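Local coordinates for protein 11S globulin subunit beta (Cucurbita maxima, PDB 2E9Q) that serves as a seed storage protein of the 11S globulin family, a nutrient reservoir whose subunits assemble into hexamers, at residues E42-T48 with R239-Q244; N208-A214 with L232-D236; D171-R175 with E187-E191. All coordinates share one frame; numbering follows the deposited sequence. Where two conformers were deposited one is given.

Contact 1: E42-T48 with R239-Q244; sequences EAEAGFT and RDRIVQ. Unlike the reference sequence in segment 42-48: Gly46 (reference Ile).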
loop_
_atom_site.group_PDB
_atom_site.type_symbol
_atom_site.label_atom_id
_atom_site.label_comp_id
_atom_site.label_asym_id
_atom_site.label_seq_id
_atom_site.Cartn_x
_atom_site.Cartn_y
_atom_site.Cartn_z
ATOM N N GLU A 42 -24.370 21.558 -15.918
ATOM C CA GLU A 42 -25.329 21.340 -16.991
ATOM C C GLU A 42 -24.606 21.193 -18.324
ATOM O O GLU A 42 -23.667 21.924 -18.625
ATOM C CB GLU A 42 -26.313 22.520 -17.045
ATOM C CG GLU A 42 -27.189 22.665 -15.797
ATOM C CD GLU A 42 -28.313 21.646 -15.746
ATOM O OE1 GLU A 42 -28.822 21.369 -14.633
ATOM O OE2 GLU A 42 -28.690 21.130 -16.827
ATOM N N ALA A 43 -25.040 20.235 -19.123
ATOM C CA ALA A 43 -24.421 20.030 -20.419
ATOM C C ALA A 43 -25.490 20.123 -21.501
ATOM O O ALA A 43 -26.682 20.188 -21.204
ATOM C CB ALA A 43 -23.730 18.659 -20.469
ATOM N N GLU A 44 -25.054 20.127 -22.750
ATOM C CA GLU A 44 -25.974 20.204 -23.868
ATOM C C GLU A 44 -26.994 19.077 -23.846
ATOM O O GLU A 44 -28.181 19.315 -24.068
ATOM C CB GLU A 44 -25.198 20.182 -25.188
ATOM C CG GLU A 44 -26.083 20.148 -26.433
ATOM C CD GLU A 44 -25.274 20.160 -27.721
ATOM O OE1 GLU A 44 -25.285 21.189 -28.431
ATOM O OE2 GLU A 44 -24.618 19.139 -28.018
ATOM N N ALA A 45 -26.553 17.858 -23.547
ATOM C CA ALA A 45 -27.467 16.720 -23.549
ATOM C C ALA A 45 -27.686 16.017 -22.217
ATOM O O ALA A 45 -28.074 14.854 -22.185
ATOM C CB ALA A 45 -27.013 15.707 -24.593
ATOM N N GLY A 46 -27.457 16.721 -21.118
ATOM C CA GLY A 46 -27.650 16.113 -19.815
ATOM C C GLY A 46 -26.989 16.950 -18.749
ATOM O O GLY A 46 -26.733 18.133 -18.965
ATOM N N PHE A 47 -26.700 16.348 -17.603
ATOM C CA PHE A 47 -26.057 17.086 -16.526
ATOM C C PHE A 47 -25.352 16.160 -15.544
ATOM O O PHE A 47 -25.725 15.002 -15.379
ATOM C CB PHE A 47 -27.092 17.970 -15.800
ATOM C CG PHE A 47 -28.235 17.205 -15.197
ATOM C CD1 PHE A 47 -28.140 16.687 -13.911
ATOM C CD2 PHE A 47 -29.410 17.010 -15.914
ATOM C CE1 PHE A 47 -29.195 15.984 -13.339
ATOM C CE2 PHE A 47 -30.481 16.306 -15.359
ATOM C CZ PHE A 47 -30.374 15.790 -14.064
ATOM N N THR A 48 -24.335 16.698 -14.887
ATOM C CA THR A 48 -23.524 15.955 -13.937
ATOM C C THR A 48 -23.608 16.511 -12.522
ATOM O O THR A 48 -23.406 17.706 -12.296
ATOM C CB THR A 48 -22.057 15.991 -14.373
ATOM O OG1 THR A 48 -21.946 15.411 -15.675
ATOM C CG2 THR A 48 -21.168 15.248 -13.369
ATOM N N ARG A 239 -20.724 23.122 -25.063
ATOM C CA ARG A 239 -21.567 21.976 -24.719
ATOM C C ARG A 239 -21.218 21.243 -23.434
ATOM O O ARG A 239 -22.010 20.445 -22.936
ATOM C CB ARG A 239 -21.541 20.957 -25.861
ATOM C CG ARG A 239 -22.110 21.450 -27.176
ATOM C CD ARG A 239 -21.932 20.382 -28.238
ATOM N NE ARG A 239 -20.517 20.099 -28.413
ATOM C CZ ARG A 239 -20.038 19.046 -29.060
ATOM N NH1 ARG A 239 -18.729 18.880 -29.162
ATOM N NH2 ARG A 239 -20.867 18.163 -29.597
ATOM N N ASP A 240 -20.034 21.518 -22.903
ATOM C CA ASP A 240 -19.537 20.856 -21.702
ATOM C C ASP A 240 -19.259 19.367 -21.995
ATOM O O ASP A 240 -18.925 19.019 -23.124
ATOM C CB ASP A 240 -20.504 21.012 -20.532
ATOM C CG ASP A 240 -19.818 20.798 -19.185
ATOM O OD1 ASP A 240 -20.028 19.739 -18.555
ATOM O OD2 ASP A 240 -19.049 21.691 -18.765
ATOM N N ARG A 241 -19.428 18.495 -21.010
ATOM C CA ARG A 241 -19.099 17.077 -21.176
ATOM C C ARG A 241 -20.101 16.083 -21.790
ATOM O O ARG A 241 -19.702 14.986 -22.204
ATOM C CB ARG A 241 -18.629 16.529 -19.828
ATOM C CG ARG A 241 -19.741 16.057 -18.914
ATOM C CD ARG A 241 -19.278 16.104 -17.462
ATOM N NE ARG A 241 -19.056 17.484 -17.045
ATOM C CZ ARG A 241 -17.946 17.928 -16.467
ATOM N NH1 ARG A 241 -16.951 17.086 -16.231
ATOM N NH2 ARG A 241 -17.827 19.217 -16.141
ATOM N N ILE A 242 -21.386 16.430 -21.826
ATOM C CA ILE A 242 -22.384 15.537 -22.403
ATOM C C ILE A 242 -22.952 16.233 -23.643
ATOM O O ILE A 242 -23.646 17.244 -23.529
ATOM C CB ILE A 242 -23.507 15.235 -21.389
ATOM C CG1 ILE A 242 -22.904 14.692 -20.085
ATOM C CG2 ILE A 242 -24.478 14.218 -21.965
ATOM C CD1 ILE A 242 -23.922 14.475 -18.974
ATOM N N VAL A 243 -22.654 15.699 -24.827
ATOM C CA VAL A 243 -23.100 16.325 -26.068
ATOM C C VAL A 243 -24.193 15.615 -26.879
ATOM O O VAL A 243 -24.409 14.409 -26.766
ATOM C CB VAL A 243 -21.901 16.564 -26.997
ATOM C CG1 VAL A 243 -20.814 17.329 -26.252
ATOM C CG2 VAL A 243 -21.359 15.232 -27.502
ATOM N N GLN A 244 -24.886 16.394 -27.702
ATOM C CA GLN A 244 -25.942 15.864 -28.555
ATOM C C GLN A 244 -25.258 15.315 -29.801
ATOM O O GLN A 244 -24.480 16.019 -30.442
ATOM C CB GLN A 244 -26.904 16.985 -28.960
ATOM C CG GLN A 244 -28.219 16.505 -29.556
ATOM C CD GLN A 244 -29.203 16.066 -28.488
ATOM O OE1 GLN A 244 -30.305 15.595 -28.787
ATOM N NE2 GLN A 244 -28.814 16.232 -27.225
HETATM O O HOH W 1 -23.307 18.625 -30.492
#
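With CG opposite the backbone N (chi1 175°) and the rest of the chain extended, Glu44 runs alongside Arg239, both side chains pointing the same way, and delivers its carboxylate to the backbone of Gln244. There Gln244 N donates to Glu44 OE2 at 2.8 Å in a nearly straight bond on the anti side of the oxygen. The carboxylate and guanidinium planes stand 76° apart, and Glu44 OE2 is 4.2 Å from Arg239 NH2, beyond salt-bridge range; a water links these two atoms and Gln244 O. Arg239 pairs instead with Asp237, and its NH2 also donates to Asn427 O of the second subunit. Next to these polar groups, Glu44 N bonds to Arg239 O at 3.1 Å and Ala45 N to Ile242 O at 3.0 Å. Ile242 packs against the hairpin: its CB lies 3.6 Å from Ala43 CB, its CG2 3.9 Å from Ala45 CB, and its CD1 3.6 Å from Phe47 N. Strands 46-48 and 242-244 run antiparallel, yet belong to different sheets: the hairpin of 39-43 and 46-50 borders one, while 242-244 pairs with 74-81 in the other, the two-sheet packing of a cupin beta-barrel.

Contact 2: N208-A214 with L232-D236; sequences NIFSGFA and LKGED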
loop_
_atom_site.group_PDB
_atom_site.type_symbol
_atom_site.label_atom_id
_atom_site.label_comp_id
_atom_site.label_asym_id
_atom_site.label_seq_id
_atom_site.Cartn_x
_atom_site.Cartn_y
_atom_site.Cartn_z
ATOM N N ASN A 208 -9.873 20.620 -22.517
ATOM C CA ASN A 208 -9.508 19.225 -22.730
ATOM C C ASN A 208 -7.981 19.157 -22.781
ATOM O O ASN A 208 -7.323 20.192 -22.834
ATOM C CB ASN A 208 -10.133 18.715 -24.035
ATOM C CG ASN A 208 -9.679 19.504 -25.249
ATOM O OD1 ASN A 208 -8.483 19.739 -25.444
ATOM N ND2 ASN A 208 -10.634 19.912 -26.077
ATOM N N ILE A 209 -7.411 17.955 -22.783
ATOM C CA ILE A 209 -5.947 17.822 -22.788
ATOM C C ILE A 209 -5.195 18.459 -23.947
ATOM O O ILE A 209 -4.011 18.760 -23.822
ATOM C CB ILE A 209 -5.512 16.351 -22.735
ATOM C CG1 ILE A 209 -6.025 15.616 -23.984
ATOM C CG2 ILE A 209 -6.002 15.724 -21.438
ATOM C CD1 ILE A 209 -5.617 14.171 -24.064
ATOM N N PHE A 210 -5.861 18.666 -25.077
ATOM C CA PHE A 210 -5.175 19.260 -26.219
ATOM C C PHE A 210 -5.090 20.775 -26.148
ATOM O O PHE A 210 -4.155 21.360 -26.679
ATOM C CB PHE A 210 -5.851 18.835 -27.530
ATOM C CG PHE A 210 -5.825 17.361 -27.758
ATOM C CD1 PHE A 210 -6.998 16.622 -27.754
ATOM C CD2 PHE A 210 -4.611 16.689 -27.895
ATOM C CE1 PHE A 210 -6.968 15.232 -27.875
ATOM C CE2 PHE A 210 -4.571 15.298 -28.016
ATOM C CZ PHE A 210 -5.753 14.572 -28.003
ATOM N N SER A 211 -6.048 21.415 -25.479
ATOM C CA SER A 211 -6.033 22.873 -25.398
ATOM C C SER A 211 -4.840 23.429 -24.647
ATOM O O SER A 211 -4.597 24.633 -24.677
ATOM C CB SER A 211 -7.341 23.417 -24.800
ATOM O OG SER A 211 -7.558 22.989 -23.473
ATOM N N GLY A 212 -4.076 22.560 -23.995
ATOM C CA GLY A 212 -2.902 23.021 -23.275
ATOM C C GLY A 212 -1.614 22.981 -24.089
ATOM O O GLY A 212 -0.583 23.474 -23.637
ATOM N N PHE A 213 -1.658 22.403 -25.289
ATOM C CA PHE A 213 -0.463 22.317 -26.145
ATOM C C PHE A 213 -0.422 23.388 -27.239
ATOM O O PHE A 213 -1.460 23.854 -27.712
ATOM C CB PHE A 213 -0.377 20.938 -26.825
ATOM C CG PHE A 213 0.019 19.819 -25.900
ATOM C CD1 PHE A 213 1.314 19.731 -25.400
ATOM C CD2 PHE A 213 -0.909 18.850 -25.523
ATOM C CE1 PHE A 213 1.679 18.703 -24.541
ATOM C CE2 PHE A 213 -0.547 17.813 -24.660
ATOM C CZ PHE A 213 0.745 17.743 -24.172
ATOM N N ALA A 214 0.793 23.746 -27.645
ATOM C CA ALA A 214 1.033 24.733 -28.696
ATOM C C ALA A 214 0.517 24.201 -30.034
ATOM O O ALA A 214 0.670 23.009 -30.330
ATOM C CB ALA A 214 2.523 25.021 -28.796
ATOM N N LEU A 232 -9.736 20.634 -32.459
ATOM C CA LEU A 232 -9.240 19.706 -31.460
ATOM C C LEU A 232 -9.291 20.366 -30.086
ATOM O O LEU A 232 -9.876 19.826 -29.148
ATOM C CB LEU A 232 -7.804 19.327 -31.809
ATOM C CG LEU A 232 -7.115 18.190 -31.065
ATOM C CD1 LEU A 232 -7.926 16.909 -31.224
ATOM C CD2 LEU A 232 -5.704 18.022 -31.619
ATOM N N LYS A 233 -8.683 21.541 -29.983
ATOM C CA LYS A 233 -8.648 22.283 -28.729
ATOM C C LYS A 233 -10.036 22.659 -28.211
ATOM O O LYS A 233 -10.210 22.890 -27.017
ATOM C CB LYS A 233 -7.814 23.553 -28.892
ATOM C CG LYS A 233 -6.357 23.313 -29.267
ATOM C CD LYS A 233 -5.548 24.580 -29.040
ATOM C CE LYS A 233 -4.066 24.342 -29.217
ATOM N NZ LYS A 233 -3.270 25.526 -28.797
ATOM N N GLY A 234 -11.012 22.732 -29.110
ATOM C CA GLY A 234 -12.363 23.077 -28.709
ATOM C C GLY A 234 -12.492 24.367 -27.913
ATOM O O GLY A 234 -13.311 24.458 -27.004
ATOM N N GLU A 235 -11.694 25.372 -28.252
ATOM C CA GLU A 235 -11.741 26.647 -27.541
ATOM C C GLU A 235 -13.157 27.228 -27.484
ATOM O O GLU A 235 -13.469 28.027 -26.601
ATOM C CB GLU A 235 -10.813 27.663 -28.216
ATOM C CG GLU A 235 -9.334 27.285 -28.224
ATOM C CD GLU A 235 -8.682 27.431 -26.859
ATOM O OE1 GLU A 235 -7.479 27.108 -26.732
ATOM O OE2 GLU A 235 -9.372 27.873 -25.916
ATOM N N ASP A 236 -14.012 26.809 -28.414
ATOM C CA ASP A 236 -15.379 27.314 -28.485
ATOM C C ASP A 236 -16.509 26.352 -28.172
ATOM O O ASP A 236 -17.673 26.689 -28.375
ATOM C CB ASP A 236 -15.631 27.904 -29.868
ATOM C CG ASP A 236 -15.170 29.331 -29.971
ATOM O OD1 ASP A 236 -13.977 29.593 -29.696
ATOM O OD2 ASP A 236 -16.007 30.191 -30.321
#
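Lys233 NZ has two partners: it donates to Phe213 O at 2.7 Å, arriving nearly in line with the carbonyl bond, and makes a salt bridge with Asp215. Extended beyond CG, the lysine chain lies along the backbone of Ser211, with Lys233 CG 3.9 Å from Ser211 CA, before it gets there. Were Lys233 cut back to alanine, Phe213 O would probably lose this donor and Asp215 its charged partner, and a gap would be likely to open beside Ser211. The turn that the lysine crosses is fastened by Asn208. Its OD1 takes Ser211 N at 3.0 Å, making an Asx motif, while Asn208 O accepts both Ser211 N and Ser211 OG, the hydroxyl lying in the carbonyl plane on a lone pair. Asn208 has its CG between the backbone N and the carbonyl carbon (chi1 60°), which leaves ND2 facing the helix end, where it makes weak bonds to Leu232 O and Lys233 O, both 3.2 Å, besides a firmer one to Gly181 O. On the apolar side Leu232 covers one face of the Phe210 ring, its CD1 4.1 Å from the centroid in an off-centre CH-pi contact, and Ile209 CG1 sits over the opposite face. Tyr429 of the second subunit packs on both Phe210 and Leu232. Gly234, at positive phi, is the first residue to leave helix 226-233. The contact joins the two ends of the segment holding helices 215-222 and 226-233, a helical extension of the cupin domain that meets the neighbouring subunit.

Contact 3: D171-R175 with E187-E191; sequences DPYLR and ERGVE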
loop_
_atom_site.group_PDB
_atom_site.type_symbol
_atom_site.label_atom_id
_atom_site.label_comp_id
_atom_site.label_asym_id
_atom_site.label_seq_id
_atom_site.Cartn_x
_atom_site.Cartn_y
_atom_site.Cartn_z
ATOM N N ASP A 171 -2.482 12.097 -5.580
ATOM C CA ASP A 171 -2.992 12.506 -4.275
ATOM C C ASP A 171 -4.460 12.098 -4.210
ATOM O O ASP A 171 -5.046 11.740 -5.230
ATOM C CB ASP A 171 -2.811 14.021 -4.080
ATOM C CG ASP A 171 -3.596 14.833 -5.074
ATOM O OD1 ASP A 171 -3.282 16.034 -5.242
ATOM O OD2 ASP A 171 -4.533 14.276 -5.685
ATOM N N PRO A 172 -5.076 12.169 -3.020
ATOM C CA PRO A 172 -6.479 11.793 -2.801
ATOM C C PRO A 172 -7.521 12.651 -3.495
ATOM O O PRO A 172 -8.676 12.696 -3.076
ATOM C CB PRO A 172 -6.608 11.849 -1.286
ATOM C CG PRO A 172 -5.749 13.025 -0.956
ATOM C CD PRO A 172 -4.513 12.777 -1.800
ATOM N N TYR A 173 -7.116 13.306 -4.570
ATOM C CA TYR A 173 -8.008 14.171 -5.315
ATOM C C TYR A 173 -8.250 13.676 -6.748
ATOM O O TYR A 173 -7.321 13.396 -7.505
ATOM C CB TYR A 173 -7.452 15.599 -5.335
ATOM C CG TYR A 173 -7.485 16.269 -3.978
ATOM C CD1 TYR A 173 -8.696 16.591 -3.373
ATOM C CD2 TYR A 173 -6.309 16.563 -3.290
ATOM C CE1 TYR A 173 -8.741 17.186 -2.118
ATOM C CE2 TYR A 173 -6.341 17.160 -2.032
ATOM C CZ TYR A 173 -7.560 17.468 -1.453
ATOM O OH TYR A 173 -7.598 18.062 -0.210
ATOM N N LEU A 174 -9.529 13.540 -7.081
ATOM C CA LEU A 174 -9.974 13.050 -8.373
ATOM C C LEU A 174 -9.714 14.017 -9.537
ATOM O O LEU A 174 -10.042 15.205 -9.474
ATOM C CB LEU A 174 -11.460 12.703 -8.273
ATOM C CG LEU A 174 -12.093 11.899 -9.405
ATOM C CD1 LEU A 174 -11.317 10.616 -9.587
ATOM C CD2 LEU A 174 -13.552 11.613 -9.076
ATOM N N ARG A 175 -9.106 13.491 -10.594
ATOM C CA ARG A 175 -8.778 14.272 -11.778
ATOM C C ARG A 175 -9.291 13.532 -13.018
ATOM O O ARG A 175 -9.037 12.341 -13.184
ATOM C CB ARG A 175 -7.259 14.450 -11.890
ATOM C CG ARG A 175 -6.587 15.088 -10.679
ATOM C CD ARG A 175 -5.093 15.274 -10.911
ATOM N NE ARG A 175 -4.444 16.081 -9.876
ATOM C CZ ARG A 175 -4.342 15.731 -8.598
ATOM N NH1 ARG A 175 -4.849 14.579 -8.175
ATOM N NH2 ARG A 175 -3.727 16.535 -7.738
ATOM N N GLU A 187 -15.507 17.444 -10.971
ATOM C CA GLU A 187 -15.226 16.227 -10.218
ATOM C C GLU A 187 -14.633 16.665 -8.884
ATOM O O GLU A 187 -14.987 16.136 -7.829
ATOM C CB GLU A 187 -14.228 15.343 -10.972
ATOM C CG GLU A 187 -14.659 14.998 -12.390
ATOM C CD GLU A 187 -14.508 16.162 -13.354
ATOM O OE1 GLU A 187 -14.977 16.053 -14.504
ATOM O OE2 GLU A 187 -13.911 17.188 -12.964
ATOM N N ARG A 188 -13.742 17.650 -8.948
ATOM C CA ARG A 188 -13.099 18.213 -7.762
ATOM C C ARG A 188 -12.900 19.711 -7.986
ATOM O O ARG A 188 -12.483 20.440 -7.081
ATOM C CB ARG A 188 -11.749 17.539 -7.517
ATOM C CG ARG A 188 -11.813 16.017 -7.483
ATOM C CD ARG A 188 -12.773 15.515 -6.415
ATOM N NE ARG A 188 -12.292 15.755 -5.059
ATOM C CZ ARG A 188 -11.432 14.968 -4.426
ATOM N NH1 ARG A 188 -10.954 13.889 -5.027
ATOM N NH2 ARG A 188 -11.063 15.251 -3.182
ATOM N N GLY A 189 -13.199 20.154 -9.206
ATOM C CA GLY A 189 -13.077 21.559 -9.567
ATOM C C GLY A 189 -11.747 22.207 -9.240
ATOM O O GLY A 189 -10.741 21.963 -9.902
ATOM N N VAL A 190 -11.748 23.051 -8.216
ATOM C CA VAL A 190 -10.537 23.737 -7.785
ATOM C C VAL A 190 -10.293 23.378 -6.319
ATOM O O VAL A 190 -9.186 23.548 -5.800
ATOM C CB VAL A 190 -10.686 25.278 -7.944
ATOM C CG1 VAL A 190 -9.348 25.971 -7.681
ATOM C CG2 VAL A 190 -11.192 25.609 -9.350
ATOM N N GLU A 191 -11.344 22.868 -5.675
ATOM C CA GLU A 191 -11.307 22.453 -4.273
ATOM C C GLU A 191 -10.199 23.094 -3.443
ATOM O O GLU A 191 -10.374 23.347 -2.249
ATOM C CB GLU A 191 -11.203 20.924 -4.184
ATOM C CG GLU A 191 -10.239 20.277 -5.181
ATOM C CD GLU A 191 -8.791 20.683 -4.967
ATOM O OE1 GLU A 191 -8.252 20.438 -3.863
ATOM O OE2 GLU A 191 -8.188 21.244 -5.909
#
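Arg188 lies alongside Leu174, with Arg188 CD 3.6 Å from Leu174 CB and that same CB at the edge of the guanidinium, in its plane. Bends at chi2 and chi3 curl the arginine back on itself and carry its head past Leu174 to the carbonyl of Pro172. Arg188 NH1 donates to Pro172 O at 3.2 Å, in the carbonyl plane and on a lone pair, and NH2 adds a weak bond to the same oxygen. The position of the arginine head is approximate, however: several of its approaches to Leu174 and to the Tyr173 ring, a residue with two deposited conformers, are implausibly short. Leu174 CD2 also meets Glu187 CB at 4.2 Å, while the carboxylate of Glu187 leads off to a salt bridge with Arg241. Leu174 also packs on Asn64 and Ile66 of strand 63-70. Within 171-175, Tyr173 N donates to Asp171 OD2 at 3.0 Å, Arg175 pairs end-on with both carboxylate oxygens of Asp171, and Asp171 OD1 accepts from Cys27 N of the second subunit. The contact thus joins two irregular loops on either side of strand 176-178 in the N-terminal cupin domain: one opens with an Asx turn at Asp171, the other makes a type II' beta turn from Arg188 to Glu191, with Gly189 at positive phi.

How the contacts relate
Along the chain the order is 42-48, 171-175, 187-191, 208-214, 232-236 and 239-244, so contact 1 closes a long loop in which contact 3 and then contact 2 are nested in series. Their centres lie about 18 Å (1 and 2) and 20 Å (1 and 3, 2 and 3) apart. Contacts 1 and 3 touch through one salt bridge; contacts 1 and 2 adjoin in sequence, helix 226-233 leading on to strand 242-244, whereas contacts 2 and 3 come no nearer than about 9 Å between atoms. Barrel edge, loops and helical extension each touch the second subunit, so this cupin half takes part in subunit assembly at several points.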